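Local coordinates for protein fervidolysin (Fervidobacterium pennivorans, PDB 1R6V) that degrades keratin into peptides as a subtilisin-like serine protease, allowing its bacterium to grow on native feathers, at residues Val36-Arg41 / Gln61-Ser66; Val55-Pro60 / Asp246-Ala251. The protein carries 1 engineered substitution. One frame throughout, in Å; residues are numbered along the deposited sequence.

Overall arrangement
Both contacts involve the propeptide, whose four-stranded antiparallel sheet has the order 54-59, 64-68, 33-38, 89-93. From the N terminus, the chain runs along strand 33-38, through helix 41-51 and strand 54-59, and returns as strand 64-68. Contact 1 closes this loop of 19 intervening residues by pairing strand 64-68 with strand 33-38. Contact 2 spans 185 residues and brings helix 246-258 of the peptidase S8 part against strand 54-59. The two cross along the chain, since 55-60 falls between the segments of contact 1. Their centres lie about 9 Å apart, and Arg41 of one forms a salt bridge with Glu58 of the other.

Contact 1. Residues Val36-Arg41 / Gln61-Ser66; sequences VGYNDR and QIKVVS
The phenol ring of Tyr38 lies against Lys63, whose CB sits over the ring centre, 3.8 Å from the centroid, in a CH-pi contact. On the opposite ring face, toward the rim, rests Arg41 CD. A chi1 of 62° puts Tyr38 CG between its own backbone N and carbonyl carbon. The Tyr38 and Lys63 side chains cross at about a right angle. The lysine then bends at its last torsion, and NZ reaches Asn39 O at 2.9 Å, in the carbonyl plane and on a lone pair. Val65 CG2 comes within 3.6 Å of Tyr38 CE2 and also lies over one face of the Arg41 guanidinium. Tyr38 OH binds a water at 2.6 Å, which makes a weak bond to Val64 O.

Antiparallel pairing positions these groups. Val36 and Val65 form a hydrogen-bonded pair, with Val36 N to Val65 O at 2.8 Å, and Tyr38 N bonds Lys63 O. Lys63 and Val64 together face Leu59 in a G1 beta bulge. Salt bridges to Asp45 and Glu58 hold the Arg41 guanidinium. Strands 54-59 and 89-93 flank the pair, while Ile62 and Val64 meet helix 275-286 of the protease.

Contact 2. Residues Val55-Pro60 / Asp246-Ala251; sequences VVLELP and DDYVAA
Leu59 carries CG anti to its carbonyl carbon (chi1 -70°), whereas Leu57 has CG anti to the backbone N (chi1 -178°); the two branched ends meet the same helical turn. Leu59 splits its methyls over two alanines: CD1 lies 3.9 Å from Ala250 CB, and CD2 packs 3.6 Å from Ala251 CB. Leu57 makes its contact through CD2, which comes within 3.3 Å of Asp247 O and lies over one face of the Tyr248 ring, toward the rim. That carbonyl also accepts the helical bond from Ala251 N, so the leucine methyls pack about a backbone oxygen already engaged in the helix. An alanine in place of Leu59 would probably open a gap beside Ala250 and Ala251, leaving their methyls without these partners from the strand.

Here an outermost strand of the propeptide sheet packs on helix 246-258 of the subtilisin-like domain; the axes of strand 55-59 and helix 246-251 approach to 9.3 Å and are inclined at 41°. No hydrogen bond joins the two segments; the contact is chiefly apolar. Tyr248 starts away from the strand, yet its side chain carries OH back to within 4.0 Å of Val56 CB, and the two side chains cross at about a right angle. Asp247 sets CB 3.9 Å from Leu57 CD2, while its carboxylate turns to other partners: OD1 accepts a weak bond from Tyr248 N, and OD2 forms a salt bridge with Lys33 of the propeptide. Ala250 also touches Thr276 and Ala280 of helix 275-286, and Ser66 of the adjacent strand touches both Leu57 and Asp247.

Contact 1. Residues Val36-Arg41 / Gln61-Ser66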
ATOM      1  N   VAL A  36       4.030  13.728   2.942  1.00 12.36           N
ATOM      2  CA  VAL A  36       5.473  13.761   2.767  1.00 13.35           C
ATOM      3  C   VAL A  36       6.195  12.835   3.731  1.00 12.22           C
ATOM      4  O   VAL A  36       6.105  13.003   4.945  1.00 13.74           O
ATOM      5  CB  VAL A  36       6.023  15.209   2.954  1.00 14.53           C
ATOM      6  CG1 VAL A  36       7.539  15.236   2.741  1.00 14.88           C
ATOM      7  CG2 VAL A  36       5.325  16.163   1.946  1.00 15.50           C
ATOM      8  N   GLY A  37       6.881  11.841   3.170  1.00 11.69           N
ATOM      9  CA  GLY A  37       7.665  10.911   3.958  1.00 12.44           C
ATOM     10  C   GLY A  37       9.039  11.536   3.957  1.00 14.86           C
ATOM     11  O   GLY A  37       9.600  11.810   2.895  1.00 16.20           O
ATOM     12  N   TYR A  38       9.598  11.763   5.136  1.00 14.80           N
ATOM     13  CA  TYR A  38      10.886  12.420   5.224  1.00 15.98           C
ATOM     14  C   TYR A  38      11.879  11.619   6.033  1.00 18.07           C
ATOM     15  O   TYR A  38      11.535  10.627   6.675  1.00 16.53           O
ATOM     16  CB  TYR A  38      10.692  13.780   5.914  1.00 15.93           C
ATOM     17  CG  TYR A  38      10.160  13.675   7.342  1.00 14.90           C
ATOM     18  CD1 TYR A  38      11.025  13.494   8.421  1.00 16.92           C
ATOM     19  CD2 TYR A  38       8.791  13.754   7.616  1.00 14.38           C
ATOM     20  CE1 TYR A  38      10.546  13.396   9.738  1.00 15.37           C
ATOM     21  CE2 TYR A  38       8.297  13.654   8.942  1.00 14.44           C
ATOM     22  CZ  TYR A  38       9.188  13.474   9.997  1.00 14.40           C
ATOM     23  OH  TYR A  38       8.724  13.374  11.300  1.00 14.36           O
ATOM     24  N   ASN A  39      13.128  12.056   5.973  1.00 19.45           N
ATOM     25  CA  ASN A  39      14.150  11.473   6.810  1.00 21.00           C
ATOM     26  C   ASN A  39      14.482  12.646   7.727  1.00 19.74           C
ATOM     27  O   ASN A  39      14.484  12.501   8.938  1.00 22.19           O
ATOM     28  CB  ASN A  39      15.370  11.036   6.007  1.00 24.64           C
ATOM     29  CG  ASN A  39      15.155   9.702   5.313  1.00 26.30           C
ATOM     30  OD1 ASN A  39      14.560   8.781   5.882  1.00 29.77           O
ATOM     31  ND2 ASN A  39      15.641   9.590   4.088  1.00 27.98           N
ATOM     32  N   ASP A  40      14.686  13.822   7.133  1.00 19.51           N
ATOM     33  CA  ASP A  40      15.016  15.047   7.871  1.00 20.13           C
ATOM     34  C   ASP A  40      13.793  15.964   7.955  1.00 18.75           C
ATOM     35  O   ASP A  40      13.429  16.621   6.985  1.00 19.86           O
ATOM     36  CB  ASP A  40      16.180  15.747   7.156  1.00 23.44           C
ATOM     37  CG  ASP A  40      16.535  17.099   7.753  1.00 24.98           C
ATOM     38  OD1 ASP A  40      15.887  17.549   8.719  1.00 23.03           O
ATOM     39  OD2 ASP A  40      17.484  17.716   7.229  1.00 25.84           O
ATOM     40  N   ARG A  41      13.151  15.996   9.118  1.00 18.99           N
ATOM     41  CA  ARG A  41      11.951  16.815   9.307  1.00 17.30           C
ATOM     42  C   ARG A  41      12.138  18.279   8.886  1.00 18.18           C
ATOM     43  O   ARG A  41      11.198  18.918   8.426  1.00 17.95           O
ATOM     44  CB  ARG A  41      11.491  16.742  10.776  1.00 16.32           C
ATOM     45  CG  ARG A  41      10.304  17.658  11.151  1.00 13.93           C
ATOM     46  CD  ARG A  41       9.046  17.368  10.304  1.00 14.29           C
ATOM     47  NE  ARG A  41       7.921  18.268  10.606  1.00 16.37           N
ATOM     48  CZ  ARG A  41       7.758  19.487  10.094  1.00 17.99           C
ATOM     49  NH1 ARG A  41       8.646  19.986   9.241  1.00 17.19           N
ATOM     50  NH2 ARG A  41       6.698  20.212  10.426  1.00 17.45           N
ATOM     51  N   GLN A  61       6.246   8.742  14.184  1.00 14.59           N
ATOM     52  CA  GLN A  61       6.501   7.302  14.279  1.00 15.90           C
ATOM     53  C   GLN A  61       6.855   6.680  12.930  1.00 14.90           C
ATOM     54  O   GLN A  61       7.582   5.685  12.891  1.00 15.20           O
ATOM     55  CB  GLN A  61       5.305   6.571  14.899  1.00 17.48           C
ATOM     56  CG  GLN A  61       4.017   7.308  14.802  1.00 27.04           C
ATOM     57  CD  GLN A  61       3.839   8.331  15.910  1.00 23.26           C
ATOM     58  OE1 GLN A  61       3.691   7.992  17.093  1.00 29.87           O
ATOM     59  NE2 GLN A  61       3.836   9.569  15.532  1.00 24.70           N
ATOM     60  N   ILE A  62       6.338   7.249  11.834  1.00 13.75           N
ATOM     61  CA  ILE A  62       6.681   6.763  10.491  1.00 13.43           C
ATOM     62  C   ILE A  62       7.215   7.912   9.615  1.00 14.29           C
ATOM     63  O   ILE A  62       7.219   7.836   8.382  1.00 14.36           O
ATOM     64  CB  ILE A  62       5.485   6.067   9.755  1.00 14.15           C
ATOM     65  CG1 ILE A  62       4.314   7.036   9.592  1.00 12.33           C
ATOM     66  CG2 ILE A  62       5.071   4.795  10.511  1.00 14.33           C
ATOM     67  CD1 ILE A  62       3.165   6.466   8.717  1.00 13.76           C
ATOM     68  N   LYS A  63       7.678   8.973  10.272  1.00 13.98           N
ATOM     69  CA  LYS A  63       8.248  10.127   9.572  1.00 14.72           C
ATOM     70  C   LYS A  63       7.415  10.637   8.395  1.00 13.91           C
ATOM     71  O   LYS A  63       7.892  10.710   7.256  1.00 14.79           O
ATOM     72  CB  LYS A  63       9.667   9.794   9.101  1.00 15.42           C
ATOM     73  CG  LYS A  63      10.689   9.658  10.230  1.00 18.20           C
ATOM     74  CD  LYS A  63      12.017   9.173   9.659  1.00 20.77           C
ATOM     75  CE  LYS A  63      13.171   9.336  10.636  1.00 21.94           C
ATOM     76  NZ  LYS A  63      13.402  10.776  10.968  1.00 23.42           N
ATOM     77  N   VAL A  64       6.179  11.019   8.698  1.00 14.12           N
ATOM     78  CA  VAL A  64       5.255  11.538   7.702  1.00 14.57           C
ATOM     79  C   VAL A  64       4.633  12.822   8.187  1.00 14.08           C
ATOM     80  O   VAL A  64       4.353  12.977   9.372  1.00 13.26           O
ATOM     81  CB  VAL A  64       4.101  10.542   7.406  1.00 15.25           C
ATOM     82  CG1 VAL A  64       2.983  11.242   6.625  1.00 15.81           C
ATOM     83  CG2 VAL A  64       4.625   9.368   6.596  1.00 15.16           C
ATOM     84  N   VAL A  65       4.469  13.761   7.266  1.00 13.54           N
ATOM     85  CA  VAL A  65       3.808  15.024   7.554  1.00 16.26           C
ATOM     86  C   VAL A  65       2.797  15.171   6.422  1.00 16.29           C
ATOM     87  O   VAL A  65       3.152  14.966   5.259  1.00 17.55           O
ATOM     88  CB  VAL A  65       4.756  16.242   7.455  1.00 16.65           C
ATOM     89  CG1 VAL A  65       3.943  17.530   7.588  1.00 19.50           C
ATOM     90  CG2 VAL A  65       5.825  16.190   8.537  1.00 18.54           C
ATOM     91  N   SER A  66       1.550  15.504   6.741  1.00 14.99           N
ATOM     92  CA  SER A  66       0.542  15.708   5.704  1.00 16.90           C
ATOM     93  C   SER A  66       0.418  17.227   5.572  1.00 16.30           C
ATOM     94  O   SER A  66       0.343  17.935   6.576  1.00 18.00           O
ATOM     95  CB  SER A  66      -0.800  15.088   6.115  1.00 18.69           C
ATOM     96  OG  SER A  66      -1.316  15.733   7.260  1.00 31.84           O
TER
HETATM   97  O   HOH W   1       6.345  14.279  11.766  1.00 22.41           O

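Contact 2. Residues Val55-Pro60 / Asp246-Ala251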
ATOM      1  N   VAL A  55       0.699  22.432   7.504  1.00 18.17           N
ATOM      2  CA  VAL A  55       0.849  21.094   8.066  1.00 19.91           C
ATOM      3  C   VAL A  55      -0.410  20.809   8.877  1.00 19.76           C
ATOM      4  O   VAL A  55      -0.773  21.601   9.743  1.00 19.96           O
ATOM      5  CB  VAL A  55       2.070  21.027   9.008  1.00 19.59           C
ATOM      6  CG1 VAL A  55       2.098  19.692   9.741  1.00 18.62           C
ATOM      7  CG2 VAL A  55       3.350  21.217   8.207  1.00 22.83           C
ATOM      8  N   VAL A  56      -1.084  19.692   8.593  1.00 18.41           N
ATOM      9  CA  VAL A  56      -2.294  19.340   9.323  1.00 17.64           C
ATOM     10  C   VAL A  56      -2.143  18.075  10.158  1.00 19.31           C
ATOM     11  O   VAL A  56      -2.966  17.813  11.033  1.00 20.22           O
ATOM     12  CB  VAL A  56      -3.496  19.154   8.371  1.00 18.69           C
ATOM     13  CG1 VAL A  56      -3.898  20.501   7.772  1.00 17.27           C
ATOM     14  CG2 VAL A  56      -3.132  18.181   7.268  1.00 18.64           C
ATOM     15  N   LEU A  57      -1.101  17.295   9.891  1.00 16.54           N
ATOM     16  CA  LEU A  57      -0.868  16.069  10.644  1.00 16.51           C
ATOM     17  C   LEU A  57       0.610  15.761  10.650  1.00 14.90           C
ATOM     18  O   LEU A  57       1.279  15.864   9.617  1.00 15.24           O
ATOM     19  CB  LEU A  57      -1.612  14.884  10.008  1.00 19.14           C
ATOM     20  CG  LEU A  57      -1.505  13.521  10.697  1.00 22.09           C
ATOM     21  CD1 LEU A  57      -2.154  13.549  12.075  1.00 20.47           C
ATOM     22  CD2 LEU A  57      -2.201  12.496   9.820  1.00 23.36           C
ATOM     23  N   GLU A  58       1.119  15.414  11.824  1.00 14.04           N
ATOM     24  CA  GLU A  58       2.507  15.024  11.978  1.00 15.85           C
ATOM     25  C   GLU A  58       2.477  13.622  12.565  1.00 15.77           C
ATOM     26  O   GLU A  58       1.816  13.383  13.577  1.00 16.29           O
ATOM     27  CB  GLU A  58       3.238  15.950  12.941  1.00 18.22           C
ATOM     28  CG  GLU A  58       3.368  17.365  12.431  1.00 19.29           C
ATOM     29  CD  GLU A  58       4.814  17.822  12.295  1.00 21.26           C
ATOM     30  OE1 GLU A  58       5.054  19.034  12.464  1.00 19.85           O
ATOM     31  OE2 GLU A  58       5.710  16.990  12.018  1.00 20.39           O
ATOM     32  N   LEU A  59       3.187  12.699  11.921  1.00 15.29           N
ATOM     33  CA  LEU A  59       3.246  11.310  12.372  1.00 15.64           C
ATOM     34  C   LEU A  59       4.706  10.921  12.465  1.00 15.79           C
ATOM     35  O   LEU A  59       5.223  10.211  11.618  1.00 14.49           O
ATOM     36  CB  LEU A  59       2.541  10.404  11.362  1.00 18.78           C
ATOM     37  CG  LEU A  59       1.030  10.592  11.327  1.00 21.99           C
ATOM     38  CD1 LEU A  59       0.456   9.754  10.198  1.00 24.45           C
ATOM     39  CD2 LEU A  59       0.432  10.178  12.682  1.00 23.74           C
ATOM     40  N   PRO A  60       5.397  11.387  13.509  1.00 14.48           N
ATOM     41  CA  PRO A  60       6.815  11.056  13.644  1.00 14.85           C
ATOM     42  C   PRO A  60       7.175   9.583  13.710  1.00 13.79           C
ATOM     43  O   PRO A  60       8.278   9.213  13.298  1.00 14.12           O
ATOM     44  CB  PRO A  60       7.248  11.869  14.876  1.00 15.69           C
ATOM     45  CG  PRO A  60       5.999  12.016  15.670  1.00 18.37           C
ATOM     46  CD  PRO A  60       4.909  12.205  14.635  1.00 15.45           C
ATOM     47  N   ASP A 246      -5.536   8.548   3.627  1.00 13.40           N
ATOM     48  CA  ASP A 246      -4.444   7.629   3.949  1.00 12.40           C
ATOM     49  C   ASP A 246      -3.608   8.136   5.125  1.00 12.32           C
ATOM     50  O   ASP A 246      -3.084   7.339   5.923  1.00 12.18           O
ATOM     51  CB  ASP A 246      -3.540   7.420   2.736  1.00 12.41           C
ATOM     52  CG  ASP A 246      -4.197   6.604   1.628  1.00 12.85           C
ATOM     53  OD1 ASP A 246      -5.201   5.909   1.879  1.00 12.29           O
ATOM     54  OD2 ASP A 246      -3.677   6.653   0.495  1.00 15.03           O
ATOM     55  N   ASP A 247      -3.478   9.458   5.236  1.00 12.17           N
ATOM     56  CA  ASP A 247      -2.728  10.036   6.337  1.00 12.66           C
ATOM     57  C   ASP A 247      -3.434   9.817   7.678  1.00 12.46           C
ATOM     58  O   ASP A 247      -2.787   9.424   8.646  1.00 12.44           O
ATOM     59  CB  ASP A 247      -2.442  11.542   6.084  1.00 13.76           C
ATOM     60  CG  ASP A 247      -3.688  12.343   5.712  1.00 17.47           C
ATOM     61  OD1 ASP A 247      -4.702  11.750   5.289  1.00 16.84           O
ATOM     62  OD2 ASP A 247      -3.640  13.592   5.831  1.00 16.20           O
ATOM     63  N   TYR A 248      -4.747  10.031   7.751  1.00 11.67           N
ATOM     64  CA  TYR A 248      -5.420   9.825   9.025  1.00 13.54           C
ATOM     65  C   TYR A 248      -5.554   8.335   9.370  1.00 13.91           C
ATOM     66  O   TYR A 248      -5.556   7.976  10.545  1.00 14.33           O
ATOM     67  CB  TYR A 248      -6.776  10.544   9.061  1.00 14.74           C
ATOM     68  CG  TYR A 248      -6.623  12.057   9.139  1.00 18.32           C
ATOM     69  CD1 TYR A 248      -6.729  12.852   8.002  1.00 21.20           C
ATOM     70  CD2 TYR A 248      -6.319  12.679  10.346  1.00 20.58           C
ATOM     71  CE1 TYR A 248      -6.531  14.244   8.069  1.00 23.57           C
ATOM     72  CE2 TYR A 248      -6.119  14.065  10.425  1.00 23.58           C
ATOM     73  CZ  TYR A 248      -6.226  14.835   9.288  1.00 24.71           C
ATOM     74  OH  TYR A 248      -6.026  16.193   9.364  1.00 25.99           O
ATOM     75  N   VAL A 249      -5.652   7.475   8.361  1.00 12.99           N
ATOM     76  CA  VAL A 249      -5.701   6.036   8.629  1.00 11.96           C
ATOM     77  C   VAL A 249      -4.346   5.631   9.245  1.00 12.60           C
ATOM     78  O   VAL A 249      -4.300   4.891  10.230  1.00 13.37           O
ATOM     79  CB  VAL A 249      -5.951   5.212   7.345  1.00 12.33           C
ATOM     80  CG1 VAL A 249      -5.748   3.713   7.644  1.00 12.92           C
ATOM     81  CG2 VAL A 249      -7.398   5.448   6.855  1.00 10.73           C
ATOM     82  N   ALA A 250      -3.246   6.112   8.664  1.00 11.70           N
ATOM     83  CA  ALA A 250      -1.929   5.811   9.220  1.00 13.54           C
ATOM     84  C   ALA A 250      -1.874   6.268  10.689  1.00 13.31           C
ATOM     85  O   ALA A 250      -1.363   5.552  11.560  1.00 12.38           O
ATOM     86  CB  ALA A 250      -0.814   6.499   8.385  1.00 13.41           C
ATOM     87  N   ALA A 251      -2.397   7.459  10.970  1.00 12.92           N
ATOM     88  CA  ALA A 251      -2.419   7.957  12.350  1.00 12.45           C
ATOM     89  C   ALA A 251      -3.211   7.004  13.240  1.00 12.68           C
ATOM     90  O   ALA A 251      -2.809   6.733  14.365  1.00 12.84           O
ATOM     91  CB  ALA A 251      -3.057   9.342  12.409  1.00 12.23           C
TER